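Local coordinates for protein thiol transferase (Phanerochaete chrysosporium, PDB 4F0B) that probably acts as a glutathione-dependent thiol transferase of the Ure2p type within the glutathione transferase family, and binds oxidized glutathione disulfide, at residues 22-27 and 179-184; 164-167 and 171-174; 185-190 and 204-209; 209-214 and 218-223. All coordinates share one frame; numbering follows the deposited sequence. Where two conformers were deposited one is given.

Helix 178-187 connects most of these contacts: it faces the N-terminal domain in contact 1 and helix 201-211 in contact 3, and its Asp-180 OD1 takes Ile-172 N of contact 2 (2.9 Å) and Trp-206 NE1 of contact 3 (2.8 Å). Contacts 1 and 4 lie closest, with centres about 9 Å apart, and contacts 2 and 4 farthest, about 20 Å. A salt bridge from Arg-188 NH2 to Glu-211 OE2 (2.8 Å) ties contact 3 to contact 4. Oxidized glutathione touches Trp-186 in contact 3 and Lys-182 of the 179-184 segment, whereas the side chain of Ile-220 stays about 13 Å from it.

Contact 1: residues 22-27 and 179-184; sequences PAILLE and ADIKIF
Ile-24 and Ile-181 meet through their branch methyls, CG2 of Ile-24 lying 3.9 Å from CG2 of Ile-181, and the two side chains slide past each other in opposite directions. Both keep CG2 anti to the backbone N, with CG1 beside that N (chi1 -69° in Ile-24 and -67° in Ile-181), which turns the same branch of each towards its partner. The longer arm of Ile-24 runs on to Phe-184: its CD1 sits at the ring edge, close to the ring plane and 3.9 Å from Phe-184 CD2. On the other arm of Ile-181, CD1 crosses Leu-25 at about a right angle, 4.2 Å from Leu-25 CD1. These branched chains fill the gap between two helices whose local axes approach to 9.7 Å and run in roughly opposite directions, at 142°; the CA atoms of Ile-24 and Ile-181 are 7.3 Å apart.

Val-216 of helix 214-222 touches both Ile-24 and Phe-184, and Ile-210 packs on the phenylalanine too. At the start of helix 178-187, the Asp-180 carboxylate accepts from the backbone N of Gly-177, while Ile-181 touches Tyr-176, an arrangement consistent with one half of a capping box and with the hydrophobic staple known at this helix in glutathione transferases. Lys-182, on another face, reaches Thr-84 and the bound glutathione disulfide. Helix 20-33 belongs to the thioredoxin-like domain and helix 178-187 to the helical C-terminal domain, so what joins the two domains here is a buried, wholly apolar seam, in which shape and the exclusion of water do the work of polar bonds.

Contact 2: residues 164-167 and 171-174; sequences DRLK and YILG
Leu-166 and Ile-172 have their CA atoms 6.0 Å apart, where the last turn of helix 145-166 faces the loop that leads to helix 178-187. The loop is folded as a type I beta turn from Tyr-171 to Gly-174, closed by Gly-174 N to Tyr-171 O at 3.1 Å. Backbone angles at Gly-174 would press a beta carbon against the carbonyl oxygen of Leu-173, which accounts for the glycine.

The turn offers the Ile-172 carbonyl to Arg-165, which grips it side-on: NE and NH2 of Arg-165 both bond to Ile-172 O at 2.9 Å, each with an N-H...O angle of 146°. The oxygen sits at the guanidinium edge, in its plane; NH2 also lies in the carbonyl plane, whereas NE is tilted 18° from it. A bend at chi2 of Arg-165 (62°) swings the guanidinium round to this position, and NH2 comes within 3.5 Å of Leu-173 CD2. Beside this grip, Leu-166 CD2 lies 3.7 Å from the backbone C of Tyr-171. Trp-118 of helix 109-139 touches Arg-165, Ile-172 and Leu-173.

A leucine in place of Arg-165 has no N-H to offer, and Ile-172 O would probably lose its tie to the helix end, letting the turn shift. One carbonyl thus takes two bonds from a single cation, which fix the rotation of the guanidinium and help to hold a turn that Asp-180 also holds, by the Ile-172 N-H.

Contact 3: residues 185-190 and 204-209; sequences GWARIA and KAWVER. With GDS (oxidized glutathione disulfide), chain C.
Ala-187 makes the apolar part of this contact almost alone. Its CB lies at the edge of the Trp-206 indole, in the ring plane and 3.5 Å from Trp-206 CZ3, and also 3.7 Å from Val-207 CG2. The indole comes across because Trp-206 holds CG anti to its backbone N (chi1 165°); Val-207, with CG1 placed likewise, sets that methyl 4.2 Å from the CA of Arg-188. Tyr-159 of helix 145-166 touches Ala-187 and Trp-186, while Leu-166 of the same helix packs on Trp-206.

The polar ends point elsewhere. Trp-206 gives its NE1 hydrogen to Asp-180, and Arg-188 carries its guanidinium away to Glu-211 and to a cation-pi contact with Trp-20. The backbone turns at the end of the segment through a type I beta turn, Ala-190 N to Ala-187 O at 3.0 Å.

The ligand is met by Trp-186, on the side of the helix turned from Trp-206. Its CH2 comes 3.5 Å from CB5, a cysteinyl beta carbon of the disulfide, and its CZ2 3.6 Å from OE5 of a glycyl carboxylate; peptide carbon C5 lies at the ring edge, in plane. NE1 bonds to OD1 of Asn-18, whose ND2 bonds the ligand. Replacing Trp-186 by an alanine removes the indole, which would probably leave Asn-18 freer to turn and open a gap beside CB5 of the ligand. Successive residues of one helix thus serve two surfaces: Trp-186 lines the glutathione pocket, and the alanine after it takes up little space and allows close packing against the indole of helix 201-211.

Contact 4: residues 209-214 and 218-223; sequences RIEKRP and AGINSC
Glu-211 and Ile-220 come together through the bent chain of the glutamate: CG stands anti to its backbone N (chi1 -174°), the next bond turns sharply (chi2 83°), and the carboxylate swings round so that OE2 lies 4.4 Å from CD1 of Ile-220, a light touch at the limit of contact. Their CA atoms are 9.8 Å apart. OE2 has its stronger partner in Arg-188, whose guanidinium also packs on Ile-220.

Within the first turn of helix 214-222, Ala-218 N donates to Pro-214 O at 2.9 Å, nearly straight at 163°, and Ala-218 CB lies 3.6 Å from the same oxygen. Arg-213 is the N-cap of this helix and Pro-214 comes next, a place where a proline fits well because no backbone N-H is needed there. Just before it, Arg-213 N bonds to Ile-210 O at 3.0 Å. The side chain of Gln-217 reaches back from the new helix, its NE2 bonding to Glu-211 O.

Further along helix 214-222, Ser-222 OG donates to Gly-219 O at 2.7 Å, turning the serine hydroxyl back onto its own helix. Ser-222 and Ala-218 also touch helix 20-33, through Ala-23 and Glu-27, while Arg-213 pairs with Glu-28 of that helix and makes a cation-pi contact with Tyr-176. The Pro-214 to Ala-218 bond thus belongs to the opening turn of helix 214-222, and the link back across the corner comes from Gln-217; OE2 of Glu-211 forms a salt bridge with Arg-188, and its negative charge probably steadies that arginine beside the isoleucine.

Contact 1: residues 22-27 and 179-184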
# COMPACT_ATOMS: atom_id res chain seq x y z
N PRO A 22 -3.38 -12.89 -6.41
CA PRO A 22 -2.42 -13.96 -6.10
C PRO A 22 -2.65 -15.21 -6.93
O PRO A 22 -1.68 -15.93 -7.22
CB PRO A 22 -2.64 -14.24 -4.60
CG PRO A 22 -3.33 -12.95 -4.06
CD PRO A 22 -4.22 -12.55 -5.23
N ALA A 23 -3.89 -15.50 -7.31
CA ALA A 23 -4.17 -16.69 -8.13
C ALA A 23 -3.57 -16.53 -9.52
O ALA A 23 -3.04 -17.48 -10.09
CB ALA A 23 -5.68 -16.98 -8.20
N ILE A 24 -3.65 -15.32 -10.06
CA ILE A 24 -2.99 -15.03 -11.32
C ILE A 24 -1.48 -15.30 -11.22
O ILE A 24 -0.94 -16.03 -12.05
CB ILE A 24 -3.25 -13.59 -11.77
CG1 ILE A 24 -4.72 -13.43 -12.17
CG2 ILE A 24 -2.28 -13.22 -12.92
CD1 ILE A 24 -5.14 -11.94 -12.38
N LEU A 25 -0.82 -14.77 -10.19
CA LEU A 25 0.60 -15.06 -10.06
C LEU A 25 0.88 -16.56 -9.89
O LEU A 25 1.79 -17.08 -10.51
CB LEU A 25 1.20 -14.26 -8.92
CG LEU A 25 2.70 -14.52 -8.73
CD1 LEU A 25 3.54 -14.19 -9.95
CD2 LEU A 25 3.16 -13.74 -7.51
N LEU A 26 0.09 -17.26 -9.05
CA LEU A 26 0.30 -18.70 -8.88
C LEU A 26 0.21 -19.42 -10.22
O LEU A 26 1.02 -20.30 -10.52
CB LEU A 26 -0.72 -19.27 -7.89
CG LEU A 26 -0.42 -18.87 -6.43
CD1 LEU A 26 -1.65 -19.03 -5.56
CD2 LEU A 26 0.73 -19.73 -5.90
N GLU A 27 -0.76 -19.06 -11.06
CA GLU A 27 -0.86 -19.72 -12.36
C GLU A 27 0.27 -19.31 -13.32
O GLU A 27 0.74 -20.15 -14.09
CB GLU A 27 -2.23 -19.45 -13.00
CG GLU A 27 -3.41 -20.14 -12.30
CD GLU A 27 -3.31 -21.66 -12.35
OE1 GLU A 27 -2.79 -22.24 -13.35
OE2 GLU A 27 -3.78 -22.33 -11.41
N ALA A 179 3.90 -5.97 -10.55
CA ALA A 179 3.26 -4.67 -10.54
C ALA A 179 2.07 -4.59 -11.49
O ALA A 179 1.04 -3.99 -11.14
CB ALA A 179 4.24 -3.57 -10.85
N ASP A 180 2.20 -5.18 -12.68
CA ASP A 180 1.07 -5.25 -13.59
C ASP A 180 -0.06 -6.08 -13.01
O ASP A 180 -1.20 -5.68 -13.10
CB ASP A 180 1.50 -5.86 -14.92
CG ASP A 180 2.66 -5.13 -15.53
OD1 ASP A 180 2.47 -4.04 -16.14
OD2 ASP A 180 3.79 -5.65 -15.37
N ILE A 181 0.29 -7.23 -12.46
CA ILE A 181 -0.72 -8.14 -11.93
C ILE A 181 -1.57 -7.47 -10.85
O ILE A 181 -2.80 -7.56 -10.86
CB ILE A 181 -0.07 -9.47 -11.45
CG1 ILE A 181 0.49 -10.26 -12.65
CG2 ILE A 181 -1.08 -10.33 -10.66
CD1 ILE A 181 1.46 -11.39 -12.25
N LYS A 182 -0.91 -6.77 -9.92
CA LYS A 182 -1.63 -6.08 -8.86
C LYS A 182 -2.65 -5.10 -9.38
O LYS A 182 -3.83 -5.10 -8.95
CB LYS A 182 -0.65 -5.36 -7.93
CG LYS A 182 -1.34 -4.39 -6.95
CD LYS A 182 -2.25 -5.08 -5.94
CE LYS A 182 -3.14 -4.03 -5.23
NZ LYS A 182 -4.26 -4.67 -4.49
N ILE A 183 -2.24 -4.25 -10.32
CA ILE A 183 -3.15 -3.24 -10.81
C ILE A 183 -4.21 -3.81 -11.75
O ILE A 183 -5.36 -3.33 -11.74
CB ILE A 183 -2.39 -2.10 -11.51
CG1 ILE A 183 -1.45 -1.45 -10.47
CG2 ILE A 183 -3.38 -1.06 -12.07
CD1 ILE A 183 -0.54 -0.33 -11.00
N PHE A 184 -3.83 -4.84 -12.52
CA PHE A 184 -4.74 -5.45 -13.47
C PHE A 184 -6.05 -5.93 -12.83
O PHE A 184 -7.12 -5.81 -13.42
CB PHE A 184 -4.03 -6.60 -14.21
CG PHE A 184 -4.97 -7.43 -15.03
CD1 PHE A 184 -5.37 -6.99 -16.28
CD2 PHE A 184 -5.43 -8.67 -14.57
CE1 PHE A 184 -6.25 -7.75 -17.06
CE2 PHE A 184 -6.30 -9.42 -15.32
CZ PHE A 184 -6.71 -8.98 -16.55

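Contact 2: residues 164-167 and 171-174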
# COMPACT_ATOMS: atom_id res chain seq x y z
N ASP A 164 -0.08 7.56 -18.57
CA ASP A 164 1.13 8.27 -18.96
C ASP A 164 2.38 7.40 -18.74
O ASP A 164 3.29 7.40 -19.58
CB ASP A 164 1.25 9.59 -18.18
CG ASP A 164 0.30 10.65 -18.66
OD1 ASP A 164 -0.23 10.56 -19.78
OD2 ASP A 164 0.12 11.64 -17.90
N ARG A 165 2.40 6.63 -17.66
CA ARG A 165 3.50 5.69 -17.44
C ARG A 165 3.56 4.67 -18.56
O ARG A 165 4.66 4.29 -19.00
CB ARG A 165 3.34 4.98 -16.10
CG ARG A 165 4.37 3.87 -15.82
CD ARG A 165 5.79 4.36 -15.77
NE ARG A 165 6.72 3.24 -15.73
CZ ARG A 165 8.03 3.37 -15.57
NH1 ARG A 165 8.56 4.56 -15.34
NH2 ARG A 165 8.81 2.28 -15.58
N LEU A 166 2.42 4.19 -19.02
CA LEU A 166 2.42 3.16 -20.04
C LEU A 166 2.70 3.70 -21.45
O LEU A 166 2.94 2.91 -22.37
CB LEU A 166 1.10 2.38 -20.00
CG LEU A 166 0.98 1.42 -18.80
CD1 LEU A 166 -0.47 0.97 -18.70
CD2 LEU A 166 1.88 0.20 -19.00
N LYS A 167 2.66 5.02 -21.67
CA LYS A 167 3.06 5.55 -22.97
C LYS A 167 4.46 5.05 -23.34
O LYS A 167 5.40 5.15 -22.55
CB LYS A 167 2.97 7.09 -22.98
CG LYS A 167 1.56 7.59 -23.05
CD LYS A 167 1.49 9.11 -23.20
CE LYS A 167 0.01 9.48 -23.41
NZ LYS A 167 -0.20 10.91 -23.82
N TYR A 171 4.27 -2.76 -20.59
CA TYR A 171 4.07 -3.13 -19.18
C TYR A 171 4.73 -2.07 -18.32
O TYR A 171 5.64 -1.32 -18.79
CB TYR A 171 4.63 -4.54 -18.86
CG TYR A 171 4.00 -5.59 -19.73
CD1 TYR A 171 2.72 -6.06 -19.45
CD2 TYR A 171 4.65 -6.06 -20.88
CE1 TYR A 171 2.10 -6.98 -20.28
CE2 TYR A 171 4.05 -6.99 -21.71
CZ TYR A 171 2.76 -7.44 -21.41
OH TYR A 171 2.18 -8.35 -22.27
N ILE A 172 4.29 -1.99 -17.06
CA ILE A 172 4.69 -0.85 -16.22
C ILE A 172 6.20 -0.74 -16.07
O ILE A 172 6.76 0.37 -16.19
CB ILE A 172 4.01 -0.96 -14.85
CG1 ILE A 172 2.49 -0.90 -15.02
CG2 ILE A 172 4.52 0.13 -13.89
CD1 ILE A 172 1.75 -1.28 -13.73
N LEU A 173 6.85 -1.87 -15.81
CA LEU A 173 8.30 -1.89 -15.63
C LEU A 173 8.97 -2.65 -16.77
O LEU A 173 9.94 -3.36 -16.55
CB LEU A 173 8.69 -2.46 -14.25
CG LEU A 173 8.08 -1.61 -13.12
CD1 LEU A 173 8.41 -2.32 -11.82
CD2 LEU A 173 8.64 -0.21 -13.10
N GLY A 174 8.45 -2.48 -17.99
CA GLY A 174 9.12 -3.07 -19.16
C GLY A 174 8.58 -4.45 -19.47
O GLY A 174 7.84 -4.66 -20.43

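Contact 3: residues 185-190 and 204-209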
# COMPACT_ATOMS: atom_id res chain seq x y z
N GLY A 185 -5.99 -6.46 -11.61
CA GLY A 185 -7.22 -6.92 -10.98
C GLY A 185 -8.27 -5.82 -10.85
O GLY A 185 -9.49 -6.11 -10.98
N TRP A 186 -7.81 -4.59 -10.56
CA TRP A 186 -8.68 -3.42 -10.53
C TRP A 186 -8.99 -2.85 -11.91
O TRP A 186 -10.14 -2.48 -12.20
CB TRP A 186 -8.07 -2.35 -9.61
CG TRP A 186 -8.22 -2.69 -8.16
CD1 TRP A 186 -7.29 -3.30 -7.35
CD2 TRP A 186 -9.37 -2.44 -7.38
NE1 TRP A 186 -7.83 -3.47 -6.08
CE2 TRP A 186 -9.10 -2.94 -6.07
CE3 TRP A 186 -10.63 -1.86 -7.66
CZ2 TRP A 186 -10.03 -2.84 -5.03
CZ3 TRP A 186 -11.56 -1.76 -6.61
CH2 TRP A 186 -11.25 -2.26 -5.31
N ALA A 187 -7.97 -2.75 -12.76
CA ALA A 187 -8.18 -2.11 -14.07
C ALA A 187 -9.19 -2.87 -14.92
O ALA A 187 -9.94 -2.22 -15.66
CB ALA A 187 -6.84 -1.97 -14.79
N ARG A 188 -9.23 -4.21 -14.82
CA ARG A 188 -10.16 -4.96 -15.66
C ARG A 188 -11.63 -4.70 -15.31
O ARG A 188 -12.50 -4.99 -16.13
CB ARG A 188 -9.82 -6.46 -15.63
CG ARG A 188 -10.20 -7.15 -14.33
CD ARG A 188 -9.68 -8.58 -14.32
NE ARG A 188 -10.28 -9.40 -15.38
CZ ARG A 188 -11.38 -10.14 -15.21
NH1 ARG A 188 -11.98 -10.20 -14.01
NH2 ARG A 188 -11.88 -10.86 -16.21
N ILE A 189 -11.90 -4.15 -14.13
CA ILE A 189 -13.25 -3.75 -13.77
C ILE A 189 -13.45 -2.24 -13.74
O ILE A 189 -14.54 -1.79 -13.37
CB ILE A 189 -13.74 -4.38 -12.44
CG1 ILE A 189 -12.95 -3.81 -11.25
CG2 ILE A 189 -13.71 -5.94 -12.56
CD1 ILE A 189 -13.56 -4.11 -9.84
N ALA A 190 -12.45 -1.47 -14.19
CA ALA A 190 -12.64 -0.03 -14.32
C ALA A 190 -13.91 0.38 -15.12
O ALA A 190 -14.55 1.35 -14.71
CB ALA A 190 -11.36 0.64 -14.89
N LYS A 204 -6.01 0.75 -21.59
CA LYS A 204 -6.92 -0.17 -22.25
C LYS A 204 -6.17 -1.29 -22.97
O LYS A 204 -6.52 -2.49 -22.82
CB LYS A 204 -7.81 0.59 -23.24
CG LYS A 204 -8.96 -0.25 -23.81
CD LYS A 204 -9.69 0.50 -24.93
CE LYS A 204 -10.91 -0.29 -25.42
NZ LYS A 204 -11.60 0.31 -26.60
N ALA A 205 -5.15 -0.93 -23.74
CA ALA A 205 -4.39 -1.94 -24.50
C ALA A 205 -3.62 -2.88 -23.57
O ALA A 205 -3.40 -4.06 -23.88
CB ALA A 205 -3.43 -1.27 -25.51
N TRP A 206 -3.20 -2.34 -22.44
CA TRP A 206 -2.49 -3.13 -21.42
C TRP A 206 -3.42 -4.13 -20.73
O TRP A 206 -3.07 -5.32 -20.59
CB TRP A 206 -1.79 -2.14 -20.47
CG TRP A 206 -1.29 -2.66 -19.15
CD1 TRP A 206 -0.05 -3.16 -18.86
CD2 TRP A 206 -1.98 -2.57 -17.92
NE1 TRP A 206 0.06 -3.41 -17.52
CE2 TRP A 206 -1.13 -3.08 -16.91
CE3 TRP A 206 -3.25 -2.12 -17.57
CZ2 TRP A 206 -1.53 -3.18 -15.56
CZ3 TRP A 206 -3.66 -2.23 -16.24
CH2 TRP A 206 -2.80 -2.74 -15.24
N VAL A 207 -4.64 -3.71 -20.39
CA VAL A 207 -5.64 -4.63 -19.87
C VAL A 207 -5.90 -5.75 -20.87
O VAL A 207 -5.94 -6.92 -20.51
CB VAL A 207 -6.98 -3.90 -19.53
CG1 VAL A 207 -8.11 -4.93 -19.28
CG2 VAL A 207 -6.79 -2.97 -18.30
N GLU A 208 -6.06 -5.39 -22.15
CA GLU A 208 -6.37 -6.39 -23.17
C GLU A 208 -5.24 -7.41 -23.33
O GLU A 208 -5.52 -8.64 -23.42
CB GLU A 208 -6.68 -5.68 -24.47
CG GLU A 208 -8.01 -4.96 -24.40
CD GLU A 208 -8.32 -4.07 -25.60
OE1 GLU A 208 -7.42 -3.85 -26.44
OE2 GLU A 208 -9.47 -3.58 -25.68
N ARG A 209 -3.99 -6.96 -23.33
CA ARG A 209 -2.91 -7.93 -23.54
C ARG A 209 -2.71 -8.85 -22.35
O ARG A 209 -2.23 -9.99 -22.51
CB ARG A 209 -1.59 -7.27 -24.00
CG ARG A 209 -0.83 -6.47 -22.96
CD ARG A 209 0.53 -5.91 -23.52
NE ARG A 209 0.28 -5.00 -24.64
CZ ARG A 209 0.11 -3.68 -24.53
NH1 ARG A 209 -0.18 -2.97 -25.61
NH2 ARG A 209 0.25 -3.04 -23.37
N1 GDS C . -5.46 -3.90 1.32
CA1 GDS C . -6.08 -5.26 1.23
C1 GDS C . -5.29 -6.08 0.18
OE1 GDS C . -4.70 -5.46 -0.74
OE2 GDS C . -5.26 -7.31 0.32
CB1 GDS C . -7.53 -5.12 0.75
CG1 GDS C . -8.27 -6.47 0.75
CD1 GDS C . -9.77 -6.22 0.58
O1 GDS C . -10.29 -5.13 0.43
N2 GDS C . -10.54 -7.36 0.68
CA2 GDS C . -12.00 -7.33 0.54
C2 GDS C . -12.63 -8.05 1.71
O2 GDS C . -12.15 -9.12 2.17
CB2 GDS C . -12.49 -8.04 -0.73
SG2 GDS C . -11.77 -7.43 -2.25
N3 GDS C . -13.74 -7.45 2.20
CA3 GDS C . -14.45 -8.07 3.32
C3 GDS C . -14.73 -7.12 4.42
OE3 GDS C . -15.31 -7.60 5.42
OE4 GDS C . -14.37 -5.92 4.31
N4 GDS C . -10.79 -2.74 -1.10
CA4 GDS C . -9.98 -1.54 -1.02
C4 GDS C . -8.46 -1.78 -1.33
OE5 GDS C . -8.11 -2.76 -2.02
OE6 GDS C . -7.68 -0.93 -0.85
C5 GDS C . -12.06 -2.64 -1.51
O5 GDS C . -12.59 -1.55 -1.83
CA5 GDS C . -12.87 -3.93 -1.54
N5 GDS C . -14.25 -3.67 -1.10
CB5 GDS C . -12.79 -4.44 -3.00
SG5 GDS C . -13.48 -6.09 -3.14
CA6 GDS C . -15.75 -3.19 2.82
C6 GDS C . -16.09 -1.69 2.66
OE7 GDS C . -15.29 -0.96 2.03
OE8 GDS C . -17.13 -1.29 3.23
N6 GDS C . -16.09 -3.58 4.18
CB6 GDS C . -16.56 -4.04 1.80
CG6 GDS C . -16.21 -3.85 0.29
CD6 GDS C . -14.80 -4.28 0.00
O6 GDS C . -14.14 -5.06 0.68

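Contact 4: residues 209-214 and 218-223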
# COMPACT_ATOMS: atom_id res chain seq x y z
N ARG A 209 -3.99 -6.96 -23.33
CA ARG A 209 -2.91 -7.93 -23.54
C ARG A 209 -2.71 -8.85 -22.35
O ARG A 209 -2.23 -9.99 -22.51
CB ARG A 209 -1.59 -7.27 -24.00
CG ARG A 209 -0.83 -6.47 -22.96
CD ARG A 209 0.53 -5.91 -23.52
NE ARG A 209 0.28 -5.00 -24.64
CZ ARG A 209 0.11 -3.68 -24.53
NH1 ARG A 209 -0.18 -2.97 -25.61
NH2 ARG A 209 0.25 -3.04 -23.37
N ILE A 210 -3.06 -8.40 -21.15
CA ILE A 210 -2.96 -9.23 -19.96
C ILE A 210 -4.15 -10.18 -19.88
O ILE A 210 -3.99 -11.38 -19.57
CB ILE A 210 -2.84 -8.37 -18.69
CG1 ILE A 210 -1.49 -7.61 -18.71
CG2 ILE A 210 -2.90 -9.25 -17.42
CD1 ILE A 210 -1.36 -6.50 -17.70
N GLU A 211 -5.34 -9.67 -20.20
CA GLU A 211 -6.55 -10.51 -20.13
C GLU A 211 -6.43 -11.76 -21.02
O GLU A 211 -6.96 -12.82 -20.66
CB GLU A 211 -7.81 -9.66 -20.51
CG GLU A 211 -9.17 -10.35 -20.35
CD GLU A 211 -9.75 -10.34 -18.93
OE1 GLU A 211 -9.49 -9.40 -18.15
OE2 GLU A 211 -10.54 -11.26 -18.63
N LYS A 212 -5.73 -11.64 -22.16
CA LYS A 212 -5.59 -12.74 -23.12
C LYS A 212 -4.69 -13.87 -22.61
O LYS A 212 -4.68 -14.94 -23.20
CB LYS A 212 -5.06 -12.20 -24.46
CG LYS A 212 -6.05 -11.39 -25.26
CD LYS A 212 -5.35 -10.88 -26.51
CE LYS A 212 -6.20 -9.86 -27.26
NZ LYS A 212 -5.45 -9.34 -28.43
N ARG A 213 -3.92 -13.65 -21.54
CA ARG A 213 -2.98 -14.69 -21.09
C ARG A 213 -3.72 -15.87 -20.47
O ARG A 213 -4.56 -15.69 -19.59
CB ARG A 213 -2.00 -14.11 -20.06
CG ARG A 213 -1.18 -12.91 -20.55
CD ARG A 213 -0.34 -12.32 -19.39
NE ARG A 213 0.70 -13.25 -18.92
CZ ARG A 213 1.92 -13.33 -19.44
NH1 ARG A 213 2.27 -12.58 -20.48
NH2 ARG A 213 2.82 -14.15 -18.93
N PRO A 214 -3.44 -17.09 -20.93
CA PRO A 214 -4.09 -18.26 -20.32
C PRO A 214 -3.90 -18.34 -18.80
O PRO A 214 -4.84 -18.74 -18.11
CB PRO A 214 -3.42 -19.44 -21.04
CG PRO A 214 -3.15 -18.88 -22.42
CD PRO A 214 -2.70 -17.45 -22.16
N ALA A 218 -6.85 -18.65 -16.01
CA ALA A 218 -6.86 -19.74 -15.03
C ALA A 218 -6.90 -19.19 -13.60
O ALA A 218 -7.63 -19.72 -12.76
CB ALA A 218 -5.67 -20.66 -15.22
N GLY A 219 -6.13 -18.15 -13.32
CA GLY A 219 -6.15 -17.58 -11.98
C GLY A 219 -7.49 -16.98 -11.61
O GLY A 219 -8.02 -17.23 -10.51
N ILE A 220 -8.03 -16.17 -12.50
CA ILE A 220 -9.35 -15.61 -12.27
C ILE A 220 -10.39 -16.70 -12.03
O ILE A 220 -11.15 -16.63 -11.05
CB ILE A 220 -9.76 -14.72 -13.45
CG1 ILE A 220 -8.87 -13.49 -13.48
CG2 ILE A 220 -11.21 -14.33 -13.35
CD1 ILE A 220 -9.01 -12.72 -14.77
N ASN A 221 -10.41 -17.72 -12.88
CA ASN A 221 -11.42 -18.76 -12.77
C ASN A 221 -11.29 -19.57 -11.48
O ASN A 221 -12.30 -20.09 -10.98
CB ASN A 221 -11.40 -19.67 -14.00
CG ASN A 221 -11.85 -18.94 -15.26
OD1 ASN A 221 -12.53 -17.91 -15.17
ND2 ASN A 221 -11.45 -19.44 -16.43
N SER A 222 -10.08 -19.66 -10.93
CA SER A 222 -9.87 -20.46 -9.72
C SER A 222 -10.59 -19.87 -8.50
O SER A 222 -10.79 -20.58 -7.51
CB SER A 222 -8.39 -20.56 -9.36
OG SER A 222 -7.87 -19.33 -8.86
N CYS A 223 -10.95 -18.60 -8.56
CA CYS A 223 -11.61 -17.91 -7.44
C CYS A 223 -13.12 -18.11 -7.39
O CYS A 223 -13.76 -17.67 -6.44
CB CYS A 223 -11.29 -16.42 -7.50
SG CYS A 223 -9.54 -16.05 -7.39